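PDB 6JWS: 7,8-dihydro-6-hydroxymethylpterin pyrophosphokinase-dihydropteroate synthase from Plasmodium falciparum, which probably catalyses two consecutive steps of folate biosynthesis, ATP-dependent pyrophosphorylation of 6-hydroxymethyl-7,8-dihydropterin and condensation of that product with 4-aminobenzoate to 7,8-dihydropteroate. Local coordinates for residues 126-129 with 130-133; 459-462 with 463-467; 488-491 with 492-496; 532-535 with 536-539. The protein carries 1 engineered substitution. One frame throughout, in Å; residues are numbered along the deposited sequence.

Contact 1 (126-129 with 130-133); sequences EVNV and ENYL
Asn128 caps the helix that starts just after it by turning its amide oxygen on Asn131. Asn128 OD1 accepts the backbone Asn131 N at 2.8 Å, close to the line of its C=O bond, and at the same time takes the side-chain Asn131 ND2 at 2.9 Å on a lone pair in the carbonyl plane. Two donors of one residue therefore hold a single oxygen, while the two amide planes stand 62° apart. What brings OD1 there is the first torsion of Asn128, chi1 54°, which tucks CG between the backbone N and the carbonyl carbon. Behind this N-cap the helical bonds begin: Tyr132 N donates to Asn128 O at 3.0 Å, and Leu133 N to Val129 O at 2.9 Å. Apolar groups line the same turn. Val129 CG1 runs alongside Leu133 CD1 at 3.7 Å, and Val127 CG2 meets Tyr132 CB at 4.0 Å, the two side chains crossing at about a right angle. The hydroxyl of Tyr132 is hydrogen-bonded beyond the turn to Pro319 O. In the HPPK domain the capped end opens helix 129-148, while the incoming chain is tied through Val127 and Glu126 to Thr218, beside strand 219-221.

Contact 2 (459-462 with 463-467); sequences FQKE and WNDIK
Asn464 lies beside Gln460, one turn on, at the C-terminal end of helix 448-464, an outer helix of the TIM barrel that forms the dihydropteroate synthase part. The Asn464 side chain shows a short amide packing back against the last turn of a helix without bonding to it. Its CB sits 3.4 Å from Gln460 O. With CG anti to the carbonyl carbon (chi1 -75°), the amide stays close to that same oxygen: CG is 3.2 Å from Gln460 O, OD1 is the more distant amide atom at 3.9 Å, and ND2 ends 3.0 Å from it. The angle at ND2 is too poor for a hydrogen bond; the oxygen is instead engaged by the backbone Asn464 N. At the tip, ND2 also packs on Gln460 CG, and the two side chains point the same way with amide planes 30° apart. The end of Gln460 continues outward, where its NE2 is hydrogen-bonded to Asn495 O.

On another side of the helix Phe459 and Trp463 meet obliquely, Phe459 CZ lying 4.2 Å from Trp463 CE3, and both rings pack against Phe419 of helix 411-424. Toward solvent, Glu462 OE1 approaches Asp465 OD2 to 3.7 Å, a like-charge pair whose repulsion the nearby amine of Lys461 may soften, although it does not touch Asp465.

The helix ends at Asp465. Its N still reaches Lys461 O at 3.1 Å and, weakly, Glu462 O, but its backbone then swings into an inverse gamma turn, closed by a short, weak bond of 2.7 Å from Ile466 N to Asn464 O.

Contact 3 (488-491 with 492-496); sequences VFKE and CVDND
Lys490 with Asp494, Phe489 with Val493 and Glu491 with Asn495 are contacts between residues four apart at the C-terminal end of helix 486-494, the last pair reaching just past it; the helix links strands 478-482 and 500-503 of the barrel. The first is a salt bridge on the helix surface: Lys490 NZ lies 3.1 Å from Asp494 OD2, on the syn lone pair of that oxygen. The lysine chain runs out extended and bends only at its last torsion (chi4 47°), which turns the amine back to OD2. The second contact is apolar. Val493 CG1 stands over one face of the Phe489 ring in a CH-pi contact, 3.9 Å from the centroid and displaced toward the rim, with CZ nearest. Both residues are buried, and Phe489 also packs on Ile481 of the preceding strand. In the third, Asn495 folds its amide back onto the helix end: ND2 donates to Glu491 O at 3.0 Å, nearly straight at 169°, on a lone pair in the carbonyl plane. Asn495 N adds a weak bond to that oxygen. The Glu491 carboxylate turns elsewhere, to a salt bridge with Arg449 of helix 448-464. Beyond Asn495 the chain takes up positive phi at Asp496, whose N bonds to Val493 O at 3.1 Å while Leu497 N returns to Cys492 O: a Schellman motif closing the helix of a beta-alpha-beta unit.

Contact 4 (532-535 with 536-539); sequences RGNP and HTMD. With ACT (acetate ion), chain M.
Asn534 and Thr537 turn their polar ends toward each other's backbone, so that each side chain answers the main chain of its partner. Asn534 OD1 accepts His536 N at 2.8 Å, the closure of an Asx turn, and also Thr537 N at 3.0 Å, a donor tilted 31° from the carbonyl plane. In return Thr537 OG1 accepts Asn534 N at 3.0 Å along a nearly straight path. Both groups owe their reach to the same kind of first torsion: CG of Asn534 (chi1 54°) and OG1 of Thr537 (chi1 63°) each stand between their own backbone N and carbonyl carbon. The two side chains cross obliquely.

The main-chain oxygen of Asn534 is gripped twice as well. Met538 N comes nearly in line with the C=O bond at 2.9 Å, whereas Thr537 N sits well above the carbonyl plane. Thr537 N is thus shared between both oxygens of Asn534. Met538 CB rests 3.2 Å from Arg532 O, and its extended chain passes beside Asn534 O. A water accepts from Asp539 N and donates to Pro535 O, bridging the turn.

Arg532 heads away from all this. Its NE and NH2 grip the two oxygens of an acetate, probably from the crystallisation liquor, with NH2 to OXT at 2.8 Å near the guanidinium plane; His530 holds the same acetate, and Tyr544 offers a cation-pi contact.

The Met538 side chain lies beside the bound pteroic acid, making the turn part of the synthase's pteroate-site wall. The turn belongs to the beta-alpha loop that leaves barrel strand 525-529 and leads to helix 547-564.

Contact 1 stands apart, in the HPPK half on the opposite side of the chain's centre from the other three; its centre is 52 Å from that of contact 3, and 61 and 59 Å from those of contacts 2 and 4. It nevertheless approaches a nucleotide site, since the side chain of Tyr132 is about 8 Å from bound ATP. Contacts 2 and 3 end neighbouring barrel helices and touch directly, through Gln460 NE2 to Asn495 O at 3.2 Å, a probable hydrogen bond. Contact 4, about 16 Å from contact 3 between nearest atoms, lies at the second ligand: the Met538 side chain is about 4 Å from pteroic acid, against about 13 Å for Phe489.

Contact 1 (126-129 with 130-133)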
# COMPACT_ATOMS: atom_id res chain seq x y z
N GLU B 126 -20.56 26.33 -46.53
CA GLU B 126 -19.33 26.12 -45.77
C GLU B 126 -18.39 27.32 -45.89
O GLU B 126 -18.39 28.02 -46.90
CB GLU B 126 -18.62 24.85 -46.26
CG GLU B 126 -19.30 23.56 -45.81
CD GLU B 126 -18.47 22.31 -46.02
OE1 GLU B 126 -18.31 21.90 -47.20
OE2 GLU B 126 -17.96 21.76 -45.02
N VAL B 127 -17.59 27.53 -44.84
CA VAL B 127 -16.47 28.46 -44.83
C VAL B 127 -15.17 27.66 -45.01
O VAL B 127 -15.16 26.44 -44.84
CB VAL B 127 -16.46 29.36 -43.57
CG1 VAL B 127 -17.57 30.40 -43.59
CG2 VAL B 127 -16.52 28.57 -42.26
N ASN B 128 -14.09 28.35 -45.39
CA ASN B 128 -12.78 27.72 -45.49
C ASN B 128 -12.14 27.68 -44.11
O ASN B 128 -12.62 28.33 -43.17
CB ASN B 128 -11.87 28.42 -46.52
CG ASN B 128 -11.73 29.92 -46.29
OD1 ASN B 128 -11.30 30.37 -45.23
ND2 ASN B 128 -12.08 30.70 -47.29
N VAL B 129 -11.02 26.95 -44.00
CA VAL B 129 -10.35 26.75 -42.73
C VAL B 129 -9.95 28.09 -42.10
O VAL B 129 -10.35 28.36 -40.97
CB VAL B 129 -9.14 25.79 -42.85
CG1 VAL B 129 -8.50 25.55 -41.49
CG2 VAL B 129 -9.53 24.47 -43.49
N GLU B 130 -9.19 28.91 -42.84
CA GLU B 130 -8.67 30.16 -42.29
C GLU B 130 -9.79 31.06 -41.78
O GLU B 130 -9.68 31.61 -40.68
CB GLU B 130 -7.69 30.87 -43.24
CG GLU B 130 -7.00 32.09 -42.61
CD GLU B 130 -6.21 31.95 -41.31
OE1 GLU B 130 -6.53 31.06 -40.47
OE2 GLU B 130 -5.26 32.75 -41.11
N ASN B 131 -10.87 31.20 -42.56
CA ASN B 131 -11.99 32.05 -42.18
C ASN B 131 -12.65 31.50 -40.92
O ASN B 131 -13.04 32.26 -40.03
CB ASN B 131 -13.00 32.24 -43.31
CG ASN B 131 -12.68 33.41 -44.22
OD1 ASN B 131 -13.22 34.50 -44.03
ND2 ASN B 131 -11.81 33.21 -45.19
N TYR B 132 -12.76 30.16 -40.85
CA TYR B 132 -13.31 29.48 -39.68
C TYR B 132 -12.52 29.85 -38.43
O TYR B 132 -13.10 30.27 -37.43
CB TYR B 132 -13.38 27.97 -39.91
CG TYR B 132 -13.72 27.21 -38.65
CD1 TYR B 132 -15.03 27.09 -38.22
CD2 TYR B 132 -12.72 26.64 -37.87
CE1 TYR B 132 -15.35 26.42 -37.05
CE2 TYR B 132 -13.02 25.98 -36.69
CZ TYR B 132 -14.34 25.86 -36.29
OH TYR B 132 -14.64 25.20 -35.13
N LEU B 133 -11.19 29.71 -38.50
CA LEU B 133 -10.33 29.89 -37.33
C LEU B 133 -10.40 31.33 -36.82
O LEU B 133 -10.41 31.54 -35.61
CB LEU B 133 -8.90 29.45 -37.64
CG LEU B 133 -8.73 27.96 -37.94
CD1 LEU B 133 -7.41 27.69 -38.65
CD2 LEU B 133 -8.83 27.13 -36.66

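Contact 2 (459-462 with 463-467)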
# COMPACT_ATOMS: atom_id res chain seq x y z
N PHE B 459 -37.83 -8.88 -0.59
CA PHE B 459 -36.95 -7.81 -0.16
C PHE B 459 -37.58 -6.45 -0.43
O PHE B 459 -37.53 -5.56 0.43
CB PHE B 459 -35.56 -7.89 -0.81
CG PHE B 459 -34.70 -6.72 -0.42
CD1 PHE B 459 -34.06 -6.70 0.82
CD2 PHE B 459 -34.57 -5.62 -1.26
CE1 PHE B 459 -33.29 -5.61 1.19
CE2 PHE B 459 -33.81 -4.53 -0.87
CZ PHE B 459 -33.17 -4.52 0.35
N GLN B 460 -38.14 -6.28 -1.63
CA GLN B 460 -38.77 -5.03 -2.05
C GLN B 460 -39.89 -4.69 -1.05
O GLN B 460 -39.98 -3.56 -0.58
CB GLN B 460 -39.22 -5.17 -3.51
CG GLN B 460 -40.01 -4.00 -4.08
CD GLN B 460 -40.67 -4.26 -5.42
OE1 GLN B 460 -41.43 -5.22 -5.60
NE2 GLN B 460 -40.42 -3.39 -6.39
N LYS B 461 -40.69 -5.70 -0.69
CA LYS B 461 -41.83 -5.54 0.19
C LYS B 461 -41.37 -5.11 1.58
O LYS B 461 -41.90 -4.14 2.13
CB LYS B 461 -42.70 -6.80 0.19
CG LYS B 461 -43.91 -6.78 1.12
CD LYS B 461 -44.34 -8.17 1.56
CE LYS B 461 -44.65 -8.28 3.04
NZ LYS B 461 -44.39 -9.64 3.58
N GLU B 462 -40.39 -5.81 2.15
CA GLU B 462 -39.86 -5.48 3.46
C GLU B 462 -39.21 -4.09 3.45
O GLU B 462 -39.36 -3.32 4.40
CB GLU B 462 -38.86 -6.53 3.96
CG GLU B 462 -39.44 -7.93 4.11
CD GLU B 462 -40.54 -8.13 5.14
OE1 GLU B 462 -41.51 -7.33 5.17
OE2 GLU B 462 -40.44 -9.11 5.91
N TRP B 463 -38.48 -3.75 2.38
CA TRP B 463 -37.84 -2.45 2.35
C TRP B 463 -38.91 -1.37 2.45
O TRP B 463 -38.72 -0.38 3.15
CB TRP B 463 -36.96 -2.23 1.11
CG TRP B 463 -36.27 -0.90 1.18
CD1 TRP B 463 -36.66 0.26 0.60
CD2 TRP B 463 -35.13 -0.58 2.00
NE1 TRP B 463 -35.82 1.28 0.95
CE2 TRP B 463 -34.87 0.79 1.81
CE3 TRP B 463 -34.29 -1.32 2.83
CZ2 TRP B 463 -33.80 1.43 2.43
CZ3 TRP B 463 -33.23 -0.69 3.45
CH2 TRP B 463 -32.99 0.67 3.24
N ASN B 464 -39.99 -1.57 1.69
CA ASN B 464 -41.07 -0.60 1.55
C ASN B 464 -41.80 -0.42 2.87
O ASN B 464 -42.32 0.66 3.14
CB ASN B 464 -42.01 -0.99 0.40
CG ASN B 464 -41.42 -0.73 -0.97
OD1 ASN B 464 -40.70 0.24 -1.18
ND2 ASN B 464 -41.75 -1.59 -1.93
N ASP B 465 -41.84 -1.48 3.70
CA ASP B 465 -42.47 -1.44 5.01
C ASP B 465 -41.58 -0.64 5.97
O ASP B 465 -41.02 -1.19 6.92
CB ASP B 465 -42.78 -2.84 5.55
CG ASP B 465 -43.90 -3.59 4.84
OD1 ASP B 465 -44.47 -3.05 3.86
OD2 ASP B 465 -44.20 -4.72 5.27
N ILE B 466 -41.44 0.66 5.67
CA ILE B 466 -40.64 1.59 6.45
C ILE B 466 -41.25 2.98 6.30
O ILE B 466 -41.47 3.45 5.18
CB ILE B 466 -39.15 1.52 6.02
CG1 ILE B 466 -38.20 1.83 7.19
CG2 ILE B 466 -38.85 2.37 4.79
CD1 ILE B 466 -38.05 0.69 8.18
N LYS B 467 -41.57 3.60 7.44
CA LYS B 467 -42.12 4.95 7.43
C LYS B 467 -40.99 5.97 7.59
O LYS B 467 -40.33 6.02 8.64
CB LYS B 467 -43.30 5.09 8.41
CG LYS B 467 -42.98 5.14 9.90
CD LYS B 467 -44.10 5.78 10.71
CE LYS B 467 -43.67 6.25 12.08
NZ LYS B 467 -43.68 5.15 13.07

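Contact 3 (488-491 with 492-496)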
# COMPACT_ATOMS: atom_id res chain seq x y z
N VAL B 488 -35.00 -13.87 -16.94
CA VAL B 488 -34.85 -13.54 -15.54
C VAL B 488 -34.63 -12.03 -15.40
O VAL B 488 -35.37 -11.35 -14.69
CB VAL B 488 -33.73 -14.37 -14.87
CG1 VAL B 488 -33.31 -13.80 -13.52
CG2 VAL B 488 -34.13 -15.84 -14.75
N PHE B 489 -33.66 -11.49 -16.15
CA PHE B 489 -33.38 -10.07 -16.05
C PHE B 489 -34.61 -9.24 -16.40
O PHE B 489 -34.86 -8.24 -15.73
CB PHE B 489 -32.16 -9.63 -16.87
CG PHE B 489 -31.70 -8.21 -16.54
CD1 PHE B 489 -31.22 -7.90 -15.27
CD2 PHE B 489 -31.75 -7.19 -17.48
CE1 PHE B 489 -30.81 -6.61 -14.96
CE2 PHE B 489 -31.30 -5.92 -17.17
CZ PHE B 489 -30.85 -5.62 -15.91
N LYS B 490 -35.35 -9.63 -17.45
CA LYS B 490 -36.53 -8.90 -17.88
C LYS B 490 -37.58 -8.80 -16.76
O LYS B 490 -38.11 -7.73 -16.48
CB LYS B 490 -37.12 -9.49 -19.17
CG LYS B 490 -38.34 -8.75 -19.71
CD LYS B 490 -38.83 -9.25 -21.06
CE LYS B 490 -40.27 -8.87 -21.37
NZ LYS B 490 -40.54 -7.44 -21.10
N GLU B 491 -37.87 -9.92 -16.10
CA GLU B 491 -38.89 -9.90 -15.06
C GLU B 491 -38.43 -9.02 -13.90
O GLU B 491 -39.25 -8.38 -13.25
CB GLU B 491 -39.22 -11.33 -14.59
CG GLU B 491 -40.43 -11.39 -13.67
CD GLU B 491 -40.74 -12.75 -13.04
OE1 GLU B 491 -40.04 -13.73 -13.33
OE2 GLU B 491 -41.68 -12.81 -12.24
N CYS B 492 -37.11 -8.97 -13.66
CA CYS B 492 -36.58 -8.16 -12.57
C CYS B 492 -36.71 -6.68 -12.88
O CYS B 492 -37.16 -5.93 -12.02
CB CYS B 492 -35.14 -8.51 -12.24
SG CYS B 492 -34.98 -10.16 -11.51
N VAL B 493 -36.35 -6.26 -14.10
CA VAL B 493 -36.44 -4.83 -14.38
C VAL B 493 -37.90 -4.39 -14.52
O VAL B 493 -38.24 -3.29 -14.10
CB VAL B 493 -35.48 -4.30 -15.48
CG1 VAL B 493 -34.02 -4.46 -15.08
CG2 VAL B 493 -35.72 -4.92 -16.85
N ASP B 494 -38.75 -5.24 -15.10
CA ASP B 494 -40.17 -4.91 -15.27
C ASP B 494 -40.80 -4.59 -13.92
O ASP B 494 -41.63 -3.70 -13.83
CB ASP B 494 -40.96 -6.02 -15.98
CG ASP B 494 -40.72 -6.13 -17.48
OD1 ASP B 494 -40.12 -5.20 -18.06
OD2 ASP B 494 -41.16 -7.15 -18.07
N ASN B 495 -40.36 -5.28 -12.87
CA ASN B 495 -40.94 -5.19 -11.54
C ASN B 495 -40.08 -4.32 -10.62
O ASN B 495 -40.35 -4.26 -9.42
CB ASN B 495 -41.20 -6.59 -10.98
CG ASN B 495 -42.38 -7.26 -11.66
OD1 ASN B 495 -43.52 -7.03 -11.25
ND2 ASN B 495 -42.14 -8.06 -12.70
N ASP B 496 -39.03 -3.69 -11.16
CA ASP B 496 -38.13 -2.79 -10.43
C ASP B 496 -37.48 -3.51 -9.25
O ASP B 496 -37.42 -2.99 -8.14
CB ASP B 496 -38.81 -1.47 -10.05
CG ASP B 496 -39.05 -0.55 -11.25
OD1 ASP B 496 -40.11 -0.70 -11.90
OD2 ASP B 496 -38.16 0.29 -11.54

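Contact 4 (532-535 with 536-539)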
# COMPACT_ATOMS: atom_id res chain seq x y z
N ARG B 532 -13.93 -18.28 -19.75
CA ARG B 532 -14.06 -19.25 -20.83
C ARG B 532 -14.73 -20.48 -20.22
O ARG B 532 -14.47 -20.83 -19.07
CB ARG B 532 -12.67 -19.65 -21.36
CG ARG B 532 -11.82 -18.54 -21.97
CD ARG B 532 -10.41 -19.09 -22.19
NE ARG B 532 -9.57 -18.23 -23.02
CZ ARG B 532 -8.30 -18.49 -23.32
NH1 ARG B 532 -7.71 -19.56 -22.81
NH2 ARG B 532 -7.63 -17.67 -24.12
N GLY B 533 -15.61 -21.15 -20.97
CA GLY B 533 -16.10 -22.45 -20.54
C GLY B 533 -17.22 -22.36 -19.50
O GLY B 533 -17.88 -21.33 -19.34
N ASN B 534 -17.45 -23.46 -18.79
CA ASN B 534 -18.45 -23.51 -17.74
C ASN B 534 -17.80 -24.05 -16.48
O ASN B 534 -16.60 -24.32 -16.49
CB ASN B 534 -19.65 -24.37 -18.17
CG ASN B 534 -19.24 -25.76 -18.60
OD1 ASN B 534 -18.45 -26.43 -17.93
ND2 ASN B 534 -19.77 -26.19 -19.74
N PRO B 535 -18.54 -24.21 -15.36
CA PRO B 535 -17.96 -24.76 -14.13
C PRO B 535 -17.18 -26.06 -14.33
O PRO B 535 -16.17 -26.29 -13.65
CB PRO B 535 -19.16 -24.91 -13.17
CG PRO B 535 -20.19 -23.90 -13.70
CD PRO B 535 -19.97 -23.85 -15.20
N HIS B 536 -17.59 -26.91 -15.28
CA HIS B 536 -16.92 -28.19 -15.43
C HIS B 536 -15.68 -28.10 -16.33
O HIS B 536 -14.79 -28.94 -16.19
CB HIS B 536 -17.91 -29.30 -15.82
CG HIS B 536 -18.96 -29.46 -14.77
ND1 HIS B 536 -18.72 -30.11 -13.56
CD2 HIS B 536 -20.23 -28.98 -14.70
CE1 HIS B 536 -19.80 -30.06 -12.82
NE2 HIS B 536 -20.74 -29.37 -13.49
N THR B 537 -15.62 -27.13 -17.24
CA THR B 537 -14.56 -27.12 -18.24
C THR B 537 -13.51 -26.05 -17.96
O THR B 537 -12.39 -26.17 -18.43
CB THR B 537 -15.07 -27.01 -19.68
OG1 THR B 537 -15.73 -25.75 -19.80
CG2 THR B 537 -15.97 -28.16 -20.10
N MET B 538 -13.87 -24.99 -17.23
CA MET B 538 -13.09 -23.76 -17.25
C MET B 538 -11.66 -23.96 -16.74
O MET B 538 -10.75 -23.28 -17.21
CB MET B 538 -13.78 -22.63 -16.48
CG MET B 538 -14.03 -22.92 -15.01
SD MET B 538 -14.88 -21.52 -14.24
CE MET B 538 -14.82 -22.02 -12.52
N ASP B 539 -11.46 -24.91 -15.81
CA ASP B 539 -10.16 -25.09 -15.19
C ASP B 539 -9.13 -25.61 -16.19
O ASP B 539 -7.93 -25.59 -15.93
CB ASP B 539 -10.19 -26.02 -13.97
CG ASP B 539 -10.82 -25.45 -12.70
OD1 ASP B 539 -10.88 -24.18 -12.54
OD2 ASP B 539 -11.27 -26.28 -11.86
C ACT M . -9.61 -14.85 -24.40
O ACT M . -10.29 -15.57 -23.62
OXT ACT M . -8.65 -15.25 -25.08
CH3 ACT M . -9.93 -13.35 -24.49
O HOH W 1 -13.61 -26.66 -14.18